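Pseudoazurin (Blue copper protein) (Sinorhizobium meliloti, PDB 3TU6) binds one copper ion per chain in a type 1 (blue) site and probably serves as a periplasmic electron carrier. Local coordinates at residues Y4-L9 and A23-Q28; F35-K40 and N63-V68; H42-M47 and Y76-A81; G87-I92 and A114-I119. All coordinates share one frame; numbering follows the deposited sequence.

Contact 1. Residues Y4-L9 and A23-Q28; sequences YRVEML and AVIRAQ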
# COMPACT_ATOMS: atom_id res chain seq x y z
N TYR A 4 0.69 8.03 10.45
CA TYR A 4 1.71 7.02 10.15
C TYR A 4 2.56 7.41 8.95
O TYR A 4 2.19 8.28 8.16
CB TYR A 4 1.05 5.66 9.93
CG TYR A 4 0.34 5.16 11.17
CD1 TYR A 4 1.05 4.78 12.29
CD2 TYR A 4 -1.06 5.10 11.22
CE1 TYR A 4 0.41 4.33 13.44
CE2 TYR A 4 -1.71 4.65 12.36
CZ TYR A 4 -0.97 4.26 13.47
OH TYR A 4 -1.60 3.82 14.60
N ARG A 5 3.71 6.74 8.83
CA ARG A 5 4.68 7.01 7.76
C ARG A 5 5.01 5.73 7.00
O ARG A 5 5.25 4.69 7.60
CB ARG A 5 5.98 7.57 8.35
CG ARG A 5 5.85 8.94 9.00
CD ARG A 5 5.56 10.03 7.98
NE ARG A 5 5.90 11.36 8.48
CZ ARG A 5 7.13 11.87 8.56
NH1 ARG A 5 8.18 11.16 8.17
NH2 ARG A 5 7.30 13.10 9.03
N VAL A 6 5.02 5.83 5.67
CA VAL A 6 5.50 4.75 4.81
C VAL A 6 6.59 5.30 3.90
O VAL A 6 6.33 6.19 3.08
CB VAL A 6 4.37 4.17 3.94
CG1 VAL A 6 4.92 3.12 2.98
CG2 VAL A 6 3.28 3.58 4.81
N GLU A 7 7.80 4.79 4.05
CA GLU A 7 8.93 5.24 3.25
C GLU A 7 8.95 4.54 1.89
O GLU A 7 8.72 3.34 1.81
CB GLU A 7 10.25 5.00 3.99
CG GLU A 7 10.38 5.80 5.27
CD GLU A 7 11.76 5.68 5.90
OE1 GLU A 7 12.21 6.66 6.53
OE2 GLU A 7 12.39 4.61 5.76
N MET A 8 9.22 5.31 0.84
CA MET A 8 9.36 4.78 -0.51
C MET A 8 10.86 4.64 -0.79
O MET A 8 11.57 5.64 -0.86
CB MET A 8 8.69 5.71 -1.52
CG MET A 8 7.27 6.11 -1.14
SD MET A 8 6.35 7.00 -2.41
CE MET A 8 7.20 8.58 -2.40
N LEU A 9 11.32 3.39 -0.92
CA LEU A 9 12.75 3.08 -0.89
C LEU A 9 13.21 2.22 -2.06
O LEU A 9 12.45 1.39 -2.58
CB LEU A 9 13.09 2.36 0.41
CG LEU A 9 12.94 3.15 1.71
CD1 LEU A 9 12.89 2.20 2.90
CD2 LEU A 9 14.07 4.15 1.85
N ALA A 23 5.51 -2.51 4.52
CA ALA A 23 4.65 -2.98 3.43
C ALA A 23 3.18 -2.99 3.85
O ALA A 23 2.30 -2.82 3.00
CB ALA A 23 5.08 -4.37 2.99
N VAL A 24 2.92 -3.19 5.14
CA VAL A 24 1.56 -3.28 5.67
C VAL A 24 1.39 -2.37 6.89
O VAL A 24 1.91 -2.67 7.96
CB VAL A 24 1.22 -4.74 6.07
CG1 VAL A 24 -0.19 -4.82 6.64
CG2 VAL A 24 1.38 -5.66 4.88
N ILE A 25 0.66 -1.27 6.70
CA ILE A 25 0.28 -0.38 7.80
C ILE A 25 -1.03 -0.85 8.41
O ILE A 25 -1.99 -1.15 7.69
CB ILE A 25 0.09 1.08 7.31
CG1 ILE A 25 1.44 1.72 6.96
CG2 ILE A 25 -0.62 1.92 8.36
CD1 ILE A 25 2.30 2.05 8.16
N ARG A 26 -1.08 -0.94 9.74
CA ARG A 26 -2.31 -1.28 10.46
C ARG A 26 -2.84 -0.04 11.16
O ARG A 26 -2.33 0.36 12.21
CB ARG A 26 -2.06 -2.41 11.46
CG ARG A 26 -1.47 -3.69 10.85
CD ARG A 26 -2.34 -4.26 9.74
NE ARG A 26 -3.68 -4.64 10.19
CZ ARG A 26 -4.07 -5.87 10.52
NH1 ARG A 26 -5.32 -6.08 10.92
NH2 ARG A 26 -3.23 -6.90 10.46
N ALA A 27 -3.88 0.56 10.58
CA ALA A 27 -4.45 1.80 11.08
C ALA A 27 -5.90 1.61 11.50
O ALA A 27 -6.49 0.54 11.30
CB ALA A 27 -4.37 2.88 10.01
N GLN A 28 -6.46 2.65 12.11
CA GLN A 28 -7.88 2.68 12.47
C GLN A 28 -8.58 3.73 11.62
O GLN A 28 -7.93 4.63 11.08
CB GLN A 28 -8.04 3.02 13.96
CG GLN A 28 -7.42 2.00 14.90
CD GLN A 28 -8.04 0.62 14.75
OE1 GLN A 28 -9.25 0.48 14.64
NE2 GLN A 28 -7.19 -0.41 14.76
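Val6 and Ile25 meet in the interior of the cupredoxin beta sandwich, where two strands of one hairpin have parted and face each other across the core. Strands 3-9 and 19-27 still pair further on, at Glu7 and Glu21. Here the short segments run antiparallel at 170° with their axes 8.8 Å apart, so side chains alone bridge them. The tight spot is Val6 CG2 against Ile25 CG1 at 3.4 Å, closer than usual for two carbons. Ile25 CG1 lies beside its own backbone N, anti to the carbonyl carbon (chi1 -71°), which brings it to that methyl; the two side chains cross obliquely. Ile25 CD1 reaches on to Val6 CG2 at 3.8 Å and to the carbonyl O of Arg5 at 4.0 Å. Val33 and Phe35 of strand 32-36 also pack on Val6.

Toward Tyr4 the contact slackens. Tyr4 CB is 4.2 Å from Ile25 CD1, and the ring slants past the end of the other strand, partly exposed. In the exposed Arg5 and Arg26, CB points away from the opposite segment. What remains at this end is a light touch, Tyr4 CE2 lying 4.0 Å from the methyl CB of Ala27.

Contact 2. Residues F35-K40 and N63-V68; sequences FVAKDK and NEEITV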
# COMPACT_ATOMS: atom_id res chain seq x y z
N PHE A 35 3.33 9.38 2.80
CA PHE A 35 4.39 8.69 2.06
C PHE A 35 5.63 9.57 1.99
O PHE A 35 5.54 10.76 1.72
CB PHE A 35 3.89 8.30 0.67
CG PHE A 35 2.88 7.20 0.70
CD1 PHE A 35 3.29 5.88 0.65
CD2 PHE A 35 1.53 7.47 0.82
CE1 PHE A 35 2.37 4.85 0.70
CE2 PHE A 35 0.60 6.45 0.87
CZ PHE A 35 1.03 5.13 0.81
N VAL A 36 6.79 8.97 2.26
CA VAL A 36 8.05 9.70 2.37
C VAL A 36 8.97 9.30 1.22
O VAL A 36 9.21 8.12 0.99
CB VAL A 36 8.75 9.39 3.71
CG1 VAL A 36 9.98 10.28 3.88
CG2 VAL A 36 7.78 9.58 4.87
N ALA A 37 9.48 10.30 0.51
CA ALA A 37 10.38 10.08 -0.62
C ALA A 37 11.82 10.03 -0.14
O ALA A 37 12.62 10.91 -0.45
CB ALA A 37 10.20 11.17 -1.67
N LYS A 38 12.16 8.99 0.63
CA LYS A 38 13.52 8.83 1.15
C LYS A 38 14.49 8.58 0.00
O LYS A 38 15.59 9.14 -0.02
CB LYS A 38 13.58 7.69 2.17
CG LYS A 38 14.90 7.61 2.92
CD LYS A 38 14.77 6.85 4.22
CE LYS A 38 16.08 6.84 5.00
NZ LYS A 38 15.93 6.21 6.34
N ASP A 39 14.09 7.73 -0.94
CA ASP A 39 14.76 7.60 -2.23
C ASP A 39 13.86 8.17 -3.32
O ASP A 39 12.63 8.08 -3.22
CB ASP A 39 15.09 6.14 -2.53
CG ASP A 39 16.15 5.57 -1.61
OD1 ASP A 39 17.12 6.29 -1.28
OD2 ASP A 39 16.02 4.39 -1.21
N LYS A 40 14.46 8.76 -4.35
CA LYS A 40 13.71 9.42 -5.42
C LYS A 40 13.28 8.44 -6.51
O LYS A 40 13.83 7.34 -6.63
CB LYS A 40 14.53 10.55 -6.03
CG LYS A 40 15.03 11.59 -5.03
CD LYS A 40 13.89 12.31 -4.32
CE LYS A 40 14.40 13.44 -3.45
NZ LYS A 40 13.31 14.17 -2.76
N ASN A 63 7.84 11.42 -6.46
CA ASN A 63 8.48 12.13 -5.34
C ASN A 63 7.54 13.01 -4.50
O ASN A 63 8.00 13.74 -3.62
CB ASN A 63 9.68 12.96 -5.82
CG ASN A 63 10.68 12.15 -6.62
OD1 ASN A 63 10.82 10.95 -6.41
ND2 ASN A 63 11.38 12.82 -7.52
N GLU A 64 6.23 12.93 -4.76
CA GLU A 64 5.26 13.69 -3.98
C GLU A 64 5.01 12.96 -2.66
O GLU A 64 4.61 11.79 -2.66
CB GLU A 64 3.95 13.87 -4.74
CG GLU A 64 2.97 14.83 -4.07
CD GLU A 64 1.65 14.97 -4.80
OE1 GLU A 64 1.29 14.07 -5.59
OE2 GLU A 64 0.96 15.99 -4.58
N GLU A 65 5.25 13.65 -1.56
CA GLU A 65 5.05 13.09 -0.23
C GLU A 65 3.60 13.29 0.20
O GLU A 65 3.30 14.13 1.06
CB GLU A 65 6.02 13.72 0.77
CG GLU A 65 7.48 13.48 0.40
CD GLU A 65 8.44 13.82 1.52
OE1 GLU A 65 8.23 14.85 2.20
OE2 GLU A 65 9.41 13.06 1.72
N ILE A 66 2.71 12.52 -0.41
CA ILE A 66 1.27 12.70 -0.24
C ILE A 66 0.78 12.09 1.08
O ILE A 66 1.23 11.01 1.48
CB ILE A 66 0.48 12.09 -1.43
CG1 ILE A 66 -0.97 12.56 -1.42
CG2 ILE A 66 0.56 10.56 -1.42
CD1 ILE A 66 -1.74 12.17 -2.67
N THR A 67 -0.14 12.79 1.73
CA THR A 67 -0.82 12.28 2.92
C THR A 67 -2.24 11.87 2.53
O THR A 67 -2.99 12.69 2.00
CB THR A 67 -0.87 13.33 4.04
OG1 THR A 67 0.46 13.62 4.48
CG2 THR A 67 -1.68 12.81 5.23
N VAL A 68 -2.59 10.62 2.80
CA VAL A 68 -3.91 10.09 2.46
C VAL A 68 -4.78 9.94 3.70
O VAL A 68 -4.29 9.62 4.78
CB VAL A 68 -3.80 8.73 1.72
CG1 VAL A 68 -2.93 8.86 0.49
CG2 VAL A 68 -3.26 7.65 2.65
O HOH W 1 10.30 8.89 -4.67
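Glu65 reaches across, extended beyond CG, to the backbone N of Ala37. Its CB lies 3.1 Å from Phe35 O, a buried carbonyl for which the model offers no hydrogen-bond partner. CG lies beside the Glu65 backbone N, anti to the carbonyl carbon (chi1 -61°), which keeps it 3.6 Å from Phe35 O, and CD comes abreast of Ala37 N. At the tip OE2 accepts the Ala37 N-H at 3.0 Å through its anti lone pair, while Val36 CG1 brushes the same oxygen. Glu65 and Ala37 each centre an inverse gamma turn, so the carboxylate ties one turn to the other. Nearer the strands, Phe35 N donates to Ile66 O at 3.0 Å, almost straight (171°), and the Phe35 and Ile66 side chains lie side by side, pointing the same way.

At the far end Asn63 crosses the Lys40 side chain at about a right angle, its CG 4.0 Å from Lys40 CD. Asn63 OD1 accepts from Gly41 N, and a water 2.7 Å from Asn63 OD1 also lies near Asp39 O. An alanine here would probably leave Gly41 N without that acceptor, take a neighbour from the water and open a gap beside Lys40 CD.

Strand 67-69 is an outermost strand of the sheet within the chain and borders 32-36, whose other neighbour is 3-9; inward, the Phe35 ring packs on Val6 and meets Tyr78 edge-to-face.

Contact 3. Residues H42-M47 and Y76-A81; sequences HNSALM and YMYQCA. With CU (copper (II) ion), chain B.
His42 and Cys80 meet at the copper ion. His42 ND1 binds it at 2.0 Å and Cys80 SG at 2.2 Å, with the sulfur near the plane of the imidazole, at its edge. His83 and Met88 complete the site. His42 NE2 is hydrogen-bonded to Asn10 OD1, which helps fix the rotation of the ring.

Hydrogen bonds tie the chain segments beside these ligands. Asn43 N points at Cys80 SG in a weak bond of 3.7 Å, which would be expected to draw charge from the thiolate. Asn43 CG sits between its backbone N and carbonyl carbon (chi1 82°), and beyond it OD1 receives the Ala81 N-H at 2.8 Å, in the plane of the amide carbonyl. Asn43 ND2 goes to Gly60 O. Asn43 thus links the chain beside His42 to the start of the loop carrying the remaining ligands, the arrangement of a cupredoxin type 1 copper site. Further along, the backbones pair as antiparallel strands: Ala45 and Gln79 exchange two bonds, and Met47 N reaches Met77 O at 2.9 Å.

Packing covers the rest. The Met47 and Gln79 side chains cross at about a right angle, with Met47 CE 3.2 Å from Gln79 OE1. Leu46 CD1 meets the edge of the Tyr76 ring at CD2, 4.2 Å away, and Ser44 OG, hydrogen-bonded to Trp58 NE1, approaches Tyr78 CD1 at 3.5 Å.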
# COMPACT_ATOMS: atom_id res chain seq x y z
N HIS A 42 10.00 7.35 -6.95
CA HIS A 42 8.81 6.58 -6.57
C HIS A 42 7.58 7.47 -6.43
O HIS A 42 7.68 8.68 -6.27
CB HIS A 42 9.04 5.85 -5.24
CG HIS A 42 10.29 5.04 -5.20
ND1 HIS A 42 10.41 3.82 -5.84
CD2 HIS A 42 11.48 5.26 -4.60
CE1 HIS A 42 11.62 3.33 -5.63
NE2 HIS A 42 12.29 4.18 -4.88
N ASN A 43 6.41 6.83 -6.50
CA ASN A 43 5.15 7.48 -6.19
C ASN A 43 4.24 6.51 -5.43
O ASN A 43 4.59 5.34 -5.26
CB ASN A 43 4.46 7.98 -7.46
CG ASN A 43 3.69 6.89 -8.20
OD1 ASN A 43 4.21 5.81 -8.48
ND2 ASN A 43 2.43 7.18 -8.52
N SER A 44 3.10 7.01 -4.98
CA SER A 44 2.08 6.17 -4.35
C SER A 44 0.72 6.48 -4.97
O SER A 44 0.28 7.63 -4.97
CB SER A 44 2.03 6.42 -2.84
OG SER A 44 1.05 5.59 -2.23
N ALA A 45 0.07 5.44 -5.50
CA ALA A 45 -1.26 5.57 -6.09
C ALA A 45 -2.10 4.34 -5.76
O ALA A 45 -1.59 3.22 -5.78
CB ALA A 45 -1.15 5.74 -7.60
N LEU A 46 -3.37 4.55 -5.45
CA LEU A 46 -4.29 3.46 -5.14
C LEU A 46 -4.52 2.62 -6.40
O LEU A 46 -4.74 3.16 -7.48
CB LEU A 46 -5.63 4.02 -4.63
CG LEU A 46 -6.68 3.01 -4.15
CD1 LEU A 46 -6.22 2.33 -2.86
CD2 LEU A 46 -8.02 3.70 -3.94
N MET A 47 -4.46 1.30 -6.24
CA MET A 47 -4.68 0.38 -7.36
C MET A 47 -6.15 0.35 -7.73
O MET A 47 -7.02 0.58 -6.89
CB MET A 47 -4.20 -1.03 -7.00
CG MET A 47 -2.71 -1.11 -6.67
SD MET A 47 -2.09 -2.80 -6.56
CE MET A 47 -2.15 -3.29 -8.28
N TYR A 76 -6.62 -1.29 1.75
CA TYR A 76 -6.28 -0.40 0.65
C TYR A 76 -5.00 -0.92 -0.02
O TYR A 76 -3.94 -0.92 0.60
CB TYR A 76 -6.05 1.02 1.16
CG TYR A 76 -7.29 1.71 1.70
CD1 TYR A 76 -7.86 1.32 2.92
CD2 TYR A 76 -7.88 2.76 1.01
CE1 TYR A 76 -8.99 1.95 3.42
CE2 TYR A 76 -9.01 3.39 1.50
CZ TYR A 76 -9.56 2.99 2.70
OH TYR A 76 -10.68 3.63 3.19
N MET A 77 -5.12 -1.36 -1.27
CA MET A 77 -3.97 -1.83 -2.04
C MET A 77 -3.48 -0.72 -2.97
O MET A 77 -4.24 -0.24 -3.82
CB MET A 77 -4.33 -3.06 -2.87
CG MET A 77 -4.82 -4.25 -2.05
SD MET A 77 -3.62 -4.90 -0.87
CE MET A 77 -2.34 -5.50 -1.97
N TYR A 78 -2.23 -0.31 -2.79
CA TYR A 78 -1.64 0.78 -3.57
C TYR A 78 -0.32 0.34 -4.20
O TYR A 78 0.25 -0.69 -3.83
CB TYR A 78 -1.43 2.02 -2.68
CG TYR A 78 -0.39 1.85 -1.60
CD1 TYR A 78 0.95 2.13 -1.84
CD2 TYR A 78 -0.75 1.41 -0.32
CE1 TYR A 78 1.90 1.97 -0.86
CE2 TYR A 78 0.21 1.26 0.68
CZ TYR A 78 1.53 1.54 0.40
OH TYR A 78 2.49 1.40 1.38
N GLN A 79 0.17 1.13 -5.16
CA GLN A 79 1.34 0.75 -5.94
C GLN A 79 2.25 1.94 -6.27
O GLN A 79 1.85 3.09 -6.14
CB GLN A 79 0.90 0.10 -7.25
CG GLN A 79 0.16 1.05 -8.20
CD GLN A 79 -0.21 0.39 -9.52
OE1 GLN A 79 -0.67 -0.75 -9.56
NE2 GLN A 79 -0.01 1.12 -10.62
N CYS A 80 3.47 1.62 -6.69
CA CYS A 80 4.36 2.57 -7.34
C CYS A 80 4.32 2.27 -8.84
O CYS A 80 4.71 1.19 -9.26
CB CYS A 80 5.79 2.43 -6.82
SG CYS A 80 7.00 3.43 -7.70
N ALA A 81 3.86 3.24 -9.63
CA ALA A 81 3.67 3.02 -11.07
C ALA A 81 4.96 2.61 -11.79
O ALA A 81 4.95 1.64 -12.56
CB ALA A 81 3.06 4.26 -11.72
CU CU B . 9.01 2.84 -6.90

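Contact 4. Residues G87-I92 and A114-I119; sequences GMIGAI and AAAEKI. With CU (copper (II) ion), chain B.
Ile89 lays its CD1 over one face of the peptide joining Ala115 to Ala116, 3.6 Å from Ala116 N. Peptides are the flat groups that matter here: the carbonyl O of Gly87 touches Ala115 CB at 3.4 Å. Gly90 CA meets Ile119 CD1 at 4.0 Å. Ile89 CG1 occupies the position between backbone N and carbonyl carbon (chi1 58°), where it meets both Ala115 CB and, at 3.9 Å, Ile119 CD1. This is helix-on-sheet packing: the C-terminal helix 112-125, an addition to the cupredoxin sandwich found in pseudoazurins, covers strand 89-94. Locally, the segments 89-92 and 114-119 cross at -28° with axes 8.6 Å apart. An alanine in place of Ile89 would probably open a gap over the Ala116 peptide and leave Ile119 CD1 with less to pack on. Small residues permit the close approach, Ala91 CB lying 3.5 Å from Ile119 CG2.

Between Gly87 and Ile89 the chain makes an inverse gamma turn centred on Met88, closed by Ile89 N to Gly87 O at 2.9 Å. CB of Met88 points away from the helix; the chain is extended beyond CG, and Met88 SD binds the copper ion at 2.5 Å.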
# COMPACT_ATOMS: atom_id res chain seq x y z
N GLY A 87 7.41 -5.37 -8.33
CA GLY A 87 6.81 -5.82 -7.07
C GLY A 87 6.60 -4.75 -6.02
O GLY A 87 6.30 -5.07 -4.86
N MET A 88 6.74 -3.48 -6.39
CA MET A 88 6.61 -2.38 -5.44
C MET A 88 5.14 -2.03 -5.18
O MET A 88 4.61 -1.06 -5.74
CB MET A 88 7.40 -1.15 -5.90
CG MET A 88 7.47 -0.05 -4.85
SD MET A 88 8.81 1.13 -5.09
CE MET A 88 8.57 2.17 -3.65
N ILE A 89 4.49 -2.83 -4.34
CA ILE A 89 3.15 -2.53 -3.85
C ILE A 89 3.14 -2.55 -2.33
O ILE A 89 4.05 -3.11 -1.70
CB ILE A 89 2.09 -3.51 -4.40
CG1 ILE A 89 2.42 -4.96 -4.03
CG2 ILE A 89 1.97 -3.38 -5.91
CD1 ILE A 89 1.27 -5.92 -4.28
N GLY A 90 2.12 -1.93 -1.75
CA GLY A 90 1.93 -1.93 -0.30
C GLY A 90 0.47 -1.98 0.06
O GLY A 90 -0.40 -1.87 -0.81
N ALA A 91 0.19 -2.16 1.35
CA ALA A 91 -1.17 -2.24 1.84
C ALA A 91 -1.38 -1.35 3.06
O ALA A 91 -0.46 -1.16 3.86
CB ALA A 91 -1.51 -3.68 2.19
N ILE A 92 -2.58 -0.79 3.17
CA ILE A 92 -3.01 -0.11 4.38
C ILE A 92 -4.30 -0.77 4.84
O ILE A 92 -5.31 -0.73 4.13
CB ILE A 92 -3.27 1.39 4.16
CG1 ILE A 92 -2.05 2.07 3.53
CG2 ILE A 92 -3.63 2.07 5.48
CD1 ILE A 92 -2.24 3.55 3.27
N ALA A 114 3.38 -11.91 -6.52
CA ALA A 114 4.10 -12.55 -5.42
C ALA A 114 4.19 -11.62 -4.20
O ALA A 114 4.12 -12.07 -3.06
CB ALA A 114 5.50 -12.97 -5.87
N ALA A 115 4.34 -10.32 -4.46
CA ALA A 115 4.35 -9.31 -3.40
C ALA A 115 3.00 -9.24 -2.69
O ALA A 115 2.95 -9.11 -1.46
CB ALA A 115 4.71 -7.95 -3.97
N ALA A 116 1.92 -9.33 -3.45
CA ALA A 116 0.57 -9.33 -2.89
C ALA A 116 0.33 -10.57 -2.01
O ALA A 116 -0.22 -10.46 -0.92
CB ALA A 116 -0.47 -9.25 -3.99
N GLU A 117 0.76 -11.73 -2.50
CA GLU A 117 0.66 -12.98 -1.74
C GLU A 117 1.38 -12.90 -0.39
O GLU A 117 0.90 -13.43 0.61
CB GLU A 117 1.20 -14.15 -2.56
CG GLU A 117 0.27 -14.60 -3.68
CD GLU A 117 0.88 -15.67 -4.58
OE1 GLU A 117 1.94 -16.22 -4.23
OE2 GLU A 117 0.29 -15.95 -5.65
N LYS A 118 2.54 -12.23 -0.37
CA LYS A 118 3.27 -11.99 0.88
C LYS A 118 2.51 -11.04 1.80
O LYS A 118 2.46 -11.24 3.01
CB LYS A 118 4.66 -11.42 0.58
N ILE A 119 1.90 -10.01 1.21
CA ILE A 119 1.11 -9.03 1.96
C ILE A 119 -0.13 -9.67 2.58
O ILE A 119 -0.44 -9.41 3.74
CB ILE A 119 0.70 -7.83 1.07
CG1 ILE A 119 1.91 -6.94 0.79
CG2 ILE A 119 -0.40 -7.01 1.74
CD1 ILE A 119 1.70 -5.96 -0.34
CU CU B . 9.01 2.84 -6.90

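Contact 1 closes before the others open along the chain; contacts 2 and 3 then alternate their segments, and contact 4 follows. All four reach the same seven-stranded sheet, wrapped as a cupredoxin sandwich. Contacts 1 and 2 have centres about 11 Å apart and share the border between strands 3-9 and 32-36, where Met8 N probably bonds to Val36 O. Contacts 3 and 4, centres about 10 Å apart, adjoin through strands 74-79 and 89-94. Contacts 2 and 4 lie farthest apart, centres about 18 Å, on opposite sides of the chain's centre. Contacts 3 and 4 bring three of the four copper ligands together from loops at the ends of strands; His83 completes the site.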